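Local coordinates for photosystem II assembly protein Ycf48 (Thermosynechococcus elongatus, PDB 5OJ5) that probably assists early photosystem II assembly and replacement of photodamaged D1, and binds the C-terminal extension of the D1 precursor, at residues V94-H97 / S98-F102; N189-P192 / S193-V197. All blocks are in the same frame, centred on the assembly; numbering follows the deposited sequence. Where two conformers were deposited one is given.

Interaction 1: residues V94-H97 / S98-F102; sequences VLDH and SDYRF
The imidazole of His97 lies over one face of the Tyr100 phenol in an offset stack, the ring centroids 3.9 Å apart and the planes only 15° from parallel. His97 CB sits close to Ser98 N, and with CG lodged between the backbone N and the carbonyl carbon (chi1 62°) the ring folds over the residues that follow. His97 ND1 then accepts a hydrogen bond from the backbone N of Asp99, 2.9 Å away and almost exactly in the imidazole plane, although the bond is bent, 143° at the hydrogen. CE1 comes down over the middle of the phenol, His97 NE2 reaches Tyr100 CZ at 3.3 Å, and His97 CD2 lies out toward Tyr100 OH at 3.8 Å. A water at the imidazole edge bonds to NE2 and donates to Tyr100 OH. Histidine suits the place because one flat ring offers a stacking face and two in-plane nitrogens. Tyr100 OH donates to Asp96 OD1 (2.6 Å), meeting the syn lone pair, so the phenol is gripped at its tip as well as on its face. Leu95 supplies the apolar part: its CD1 packs against Tyr100 CD2 at 4.0 Å and reaches the edge of the Phe102 ring at CZ, 3.9 Å away. Leu95, Tyr100 and Phe102 all pack on Ile120 of strand 120-124, while Leu95 also touches an apolar side chain of the bound peptide and Val94 bonds to it through its backbone. This is a loop between two blades of a seven-bladed beta-propeller, leading from strand 89-90 into strand 101-108 beside the bound D1 peptide.

Interaction 2: residues N189-P192 / S193-V197; sequences NRSP and SGEYV
Arg190 and Tyr196 cross on one face of a hairpin, the arginine chain passing obliquely over the phenol. With chi1 at -170°, Arg190 CG points away from the backbone N and the chain continues extended to NE, laying the methylenes across the aromatic face; CG is 3.8 Å from the Tyr196 ring centroid in a CH-pi contact. Beyond it the guanidinium turns nearly upright to the phenol, their planes 80° apart, and Tyr196 OH lies at its edge, in plane. Gly194 CA covers one guanidinium face, a close approach that glycine permits. Both polar ends converge on Glu156, which forms a salt bridge with Arg190 NH2 and a hydrogen bond with Tyr196 OH. Arginine thus combines a long apolar stem with a charged head.

The two residues form a non-hydrogen-bonded antiparallel pair in the hairpin of strands 187-190 and 196-199, the first two strands of one propeller blade. Asn189 and Val197 are the neighbouring hydrogen-bonded pair, Asn189 N to Val197 O at 3.0 Å and Val197 N to Asn189 O at 2.9 Å. Their side chains project from the other face, where Asn189 ND2 bonds to Met230 O and Val197 packs on Phe232.

Ser191 N continues the pairing by donating to Glu195 O (2.8 Å). A type I turn from Ser191 to Gly194, closed by Gly194 N to Ser191 O (2.9 Å), reverses the chain, with Gly194 at a positive phi that glycine readily adopts. Ser191 OG accepts from Glu195 N at 3.1 Å and, weakly, from Ser193 N; in one of two Glu195 conformers it also donates to OE1.

Overall arrangement
Both contacts are local and belong to the same propeller, but they hold different elements, their nearest atoms about 13 Å apart. Interaction 1, its centre about 22 Å from the chain centre, shapes an inter-blade loop at the bound peptide; Tyr100 and Phe102 are buried, while Asp96, Ser98 and Asp99 are exposed. Interaction 2, about 12 Å from the centre, joins neighbouring strands within one blade; Ser191, Gly194, Tyr196 and Val197 are buried, and Pro192 and Ser193 at the turn are exposed. Aromatic stacking and side-chain bonds organise 94-102, which lacks regular pairing until strand 101-108 begins. In 189-197 main-chain pairing sets the register, and the side chains reach adjacent blades through Glu156 and Met230.

Interaction 1: residues V94-H97 / S98-F102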
loop_
_atom_site.group_PDB
_atom_site.type_symbol
_atom_site.label_atom_id
_atom_site.label_comp_id
_atom_site.label_asym_id
_atom_site.label_seq_id
_atom_site.Cartn_x
_atom_site.Cartn_y
_atom_site.Cartn_z
ATOM N N VAL A 94 -0.217 25.161 3.578
ATOM C CA VAL A 94 0.180 25.998 4.692
ATOM C C VAL A 94 -0.580 25.466 5.902
ATOM O O VAL A 94 -1.667 25.923 6.251
ATOM C CB VAL A 94 -0.046 27.485 4.426
ATOM C CG1 VAL A 94 0.382 28.296 5.673
ATOM C CG2 VAL A 94 0.746 27.948 3.241
ATOM N N LEU A 95 -0.001 24.482 6.544
ATOM C CA LEU A 95 -0.514 23.814 7.732
ATOM C C LEU A 95 0.158 24.407 8.956
ATOM O O LEU A 95 1.028 25.277 8.866
ATOM C CB LEU A 95 -0.232 22.309 7.672
ATOM C CG LEU A 95 -0.757 21.608 6.449
ATOM C CD1 LEU A 95 -0.239 20.169 6.345
ATOM C CD2 LEU A 95 -2.296 21.596 6.473
ATOM N N ASP A 96 -0.250 23.945 10.137
ATOM C CA ASP A 96 0.415 24.458 11.341
ATOM C C ASP A 96 1.886 24.022 11.455
ATOM O O ASP A 96 2.693 24.744 12.050
ATOM C CB ASP A 96 -0.392 24.164 12.595
ATOM C CG ASP A 96 -0.631 22.710 12.824
ATOM O OD1 ASP A 96 -0.671 21.906 11.872
ATOM O OD2 ASP A 96 -0.838 22.378 14.005
ATOM N N HIS A 97 2.248 22.870 10.912
ATOM C CA HIS A 97 3.642 22.449 10.874
ATOM C C HIS A 97 3.747 21.471 9.724
ATOM O O HIS A 97 2.740 21.072 9.147
ATOM C CB HIS A 97 4.092 21.839 12.211
ATOM C CG HIS A 97 3.343 20.597 12.601
ATOM N ND1 HIS A 97 3.659 19.351 12.108
ATOM C CD2 HIS A 97 2.341 20.408 13.496
ATOM C CE1 HIS A 97 2.848 18.451 12.648
ATOM N NE2 HIS A 97 2.033 19.070 13.484
ATOM N N SER A 98 4.969 21.052 9.403
ATOM C CA SER A 98 5.180 20.098 8.321
ATOM C C SER A 98 5.698 18.757 8.797
ATOM O O SER A 98 6.193 17.983 7.980
ATOM C CB SER A 98 6.141 20.635 7.280
ATOM O OG SER A 98 7.404 20.875 7.875
ATOM N N ASP A 99 5.591 18.450 10.079
ATOM C CA ASP A 99 6.069 17.162 10.565
ATOM C C ASP A 99 5.105 15.998 10.308
ATOM O O ASP A 99 5.454 14.820 10.519
ATOM C CB ASP A 99 6.509 17.290 12.024
ATOM C CG ASP A 99 7.696 18.188 12.170
ATOM O OD1 ASP A 99 8.638 18.050 11.363
ATOM O OD2 ASP A 99 7.686 19.055 13.059
ATOM N N TYR A 100 3.954 16.242 9.716
ATOM C CA TYR A 100 2.968 15.194 9.486
ATOM C C TYR A 100 3.489 14.114 8.553
ATOM O O TYR A 100 4.114 14.386 7.527
ATOM C CB TYR A 100 1.721 15.801 8.864
ATOM C CG TYR A 100 1.013 16.797 9.760
ATOM C CD1 TYR A 100 0.216 16.330 10.789
ATOM C CD2 TYR A 100 1.097 18.169 9.547
ATOM C CE1 TYR A 100 -0.500 17.221 11.622
ATOM C CE2 TYR A 100 0.386 19.053 10.363
ATOM C CZ TYR A 100 -0.415 18.569 11.400
ATOM O OH TYR A 100 -1.115 19.384 12.246
ATOM N N ARG A 101 3.229 12.883 8.925
ATOM C CA ARG A 101 3.452 11.738 8.054
ATOM C C ARG A 101 2.128 11.478 7.367
ATOM O O ARG A 101 1.184 11.006 8.007
ATOM C CB ARG A 101 3.865 10.567 8.924
ATOM C CG ARG A 101 4.102 9.309 8.176
ATOM C CD ARG A 101 4.327 8.166 9.177
ATOM N NE ARG A 101 4.461 6.875 8.528
ATOM C CZ ARG A 101 5.593 6.375 8.032
ATOM N NH1 ARG A 101 6.763 7.023 8.137
ATOM N NH2 ARG A 101 5.565 5.180 7.457
ATOM N N PHE A 102 2.019 11.807 6.062
ATOM C CA PHE A 102 0.800 11.524 5.318
ATOM C C PHE A 102 0.858 10.072 4.882
ATOM O O PHE A 102 1.645 9.710 4.007
ATOM C CB PHE A 102 0.657 12.445 4.112
ATOM C CG PHE A 102 0.385 13.900 4.412
ATOM C CD1 PHE A 102 -0.193 14.359 5.571
ATOM C CD2 PHE A 102 0.663 14.836 3.425
ATOM C CE1 PHE A 102 -0.452 15.720 5.746
ATOM C CE2 PHE A 102 0.360 16.159 3.583
ATOM C CZ PHE A 102 -0.170 16.597 4.771
HETATM O O HOH W 1 -0.232 18.159 15.173
#

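Interaction 2: residues N189-P192 / S193-V197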
loop_
_atom_site.group_PDB
_atom_site.type_symbol
_atom_site.label_atom_id
_atom_site.label_comp_id
_atom_site.label_asym_id
_atom_site.label_seq_id
_atom_site.Cartn_x
_atom_site.Cartn_y
_atom_site.Cartn_z
ATOM N N ASN A 189 -4.008 -4.260 4.682
ATOM C CA ASN A 189 -4.427 -4.247 3.274
ATOM C C ASN A 189 -5.920 -4.481 3.193
ATOM O O ASN A 189 -6.530 -5.092 4.082
ATOM C CB ASN A 189 -3.648 -5.269 2.435
ATOM C CG ASN A 189 -2.364 -4.689 1.905
ATOM O OD1 ASN A 189 -2.396 -3.641 1.253
ATOM N ND2 ASN A 189 -1.239 -5.305 2.205
ATOM N N ARG A 190 -6.510 -4.022 2.097
ATOM C CA ARG A 190 -7.945 -4.026 1.855
ATOM C C ARG A 190 -8.292 -4.866 0.628
ATOM O O ARG A 190 -7.534 -4.880 -0.353
ATOM C CB ARG A 190 -8.406 -2.571 1.623
ATOM C CG ARG A 190 -9.911 -2.425 1.588
ATOM C CD ARG A 190 -10.278 -0.972 1.315
ATOM N NE ARG A 190 -11.678 -0.667 1.581
ATOM C CZ ARG A 190 -12.661 -0.779 0.687
ATOM N NH1 ARG A 190 -12.417 -1.220 -0.546
ATOM N NH2 ARG A 190 -13.901 -0.477 1.058
ATOM N N SER A 191 -9.422 -5.557 0.670
ATOM C CA SER A 191 -9.902 -6.323 -0.482
ATOM C C SER A 191 -10.903 -5.474 -1.290
ATOM O O SER A 191 -11.458 -4.485 -0.811
ATOM C CB SER A 191 -10.549 -7.611 -0.032
ATOM O OG SER A 191 -11.903 -7.373 0.288
ATOM N N PRO A 192 -11.277 -5.931 -2.488
ATOM C CA PRO A 192 -12.284 -5.208 -3.301
ATOM C C PRO A 192 -13.627 -5.113 -2.646
ATOM O O PRO A 192 -14.390 -4.189 -2.953
ATOM C CB PRO A 192 -12.364 -6.024 -4.598
ATOM C CG PRO A 192 -11.010 -6.606 -4.734
ATOM C CD PRO A 192 -10.549 -6.932 -3.265
ATOM N N SER A 193 -13.968 -6.039 -1.786
ATOM C CA SER A 193 -15.249 -5.976 -1.121
ATOM C C SER A 193 -15.167 -5.371 0.252
ATOM O O SER A 193 -16.128 -5.482 1.032
ATOM C CB SER A 193 -15.880 -7.330 -1.100
ATOM O OG SER A 193 -14.932 -8.183 -0.557
ATOM N N GLY A 194 -14.033 -4.730 0.578
ATOM C CA GLY A 194 -13.977 -3.976 1.816
ATOM C C GLY A 194 -13.598 -4.793 3.019
ATOM O O GLY A 194 -13.825 -4.332 4.129
ATOM N N GLU A 195 -13.048 -6.004 2.812
ATOM C CA GLU A 195 -12.431 -6.716 3.920
ATOM C C GLU A 195 -11.030 -6.181 4.151
ATOM O O GLU A 195 -10.397 -5.633 3.243
ATOM C CB GLU A 195 -12.310 -8.190 3.550
ATOM C CG GLU A 195 -13.591 -8.733 3.118
ATOM C CD GLU A 195 -13.468 -9.920 2.143
ATOM O OE1 GLU A 195 -12.727 -9.895 1.055
ATOM O OE2 GLU A 195 -14.202 -10.894 2.471
ATOM N N TYR A 196 -10.535 -6.350 5.373
ATOM C CA TYR A 196 -9.163 -5.961 5.692
ATOM C C TYR A 196 -8.435 -7.109 6.354
ATOM O O TYR A 196 -9.031 -7.945 7.031
ATOM C CB TYR A 196 -9.159 -4.735 6.629
ATOM C CG TYR A 196 -9.676 -3.464 5.996
ATOM C CD1 TYR A 196 -8.788 -2.567 5.398
ATOM C CD2 TYR A 196 -11.035 -3.153 5.976
ATOM C CE1 TYR A 196 -9.218 -1.365 4.856
ATOM C CE2 TYR A 196 -11.476 -1.939 5.410
ATOM C CZ TYR A 196 -10.562 -1.055 4.873
ATOM O OH TYR A 196 -11.020 0.141 4.354
ATOM N N VAL A 197 -7.111 -7.085 6.170
ATOM C CA VAL A 197 -6.204 -8.003 6.848
ATOM C C VAL A 197 -5.071 -7.186 7.437
ATOM O O VAL A 197 -4.502 -6.317 6.768
ATOM C CB VAL A 197 -5.726 -9.135 5.912
ATOM C CG1 VAL A 197 -4.888 -8.654 4.714
ATOM C CG2 VAL A 197 -4.907 -10.167 6.713
#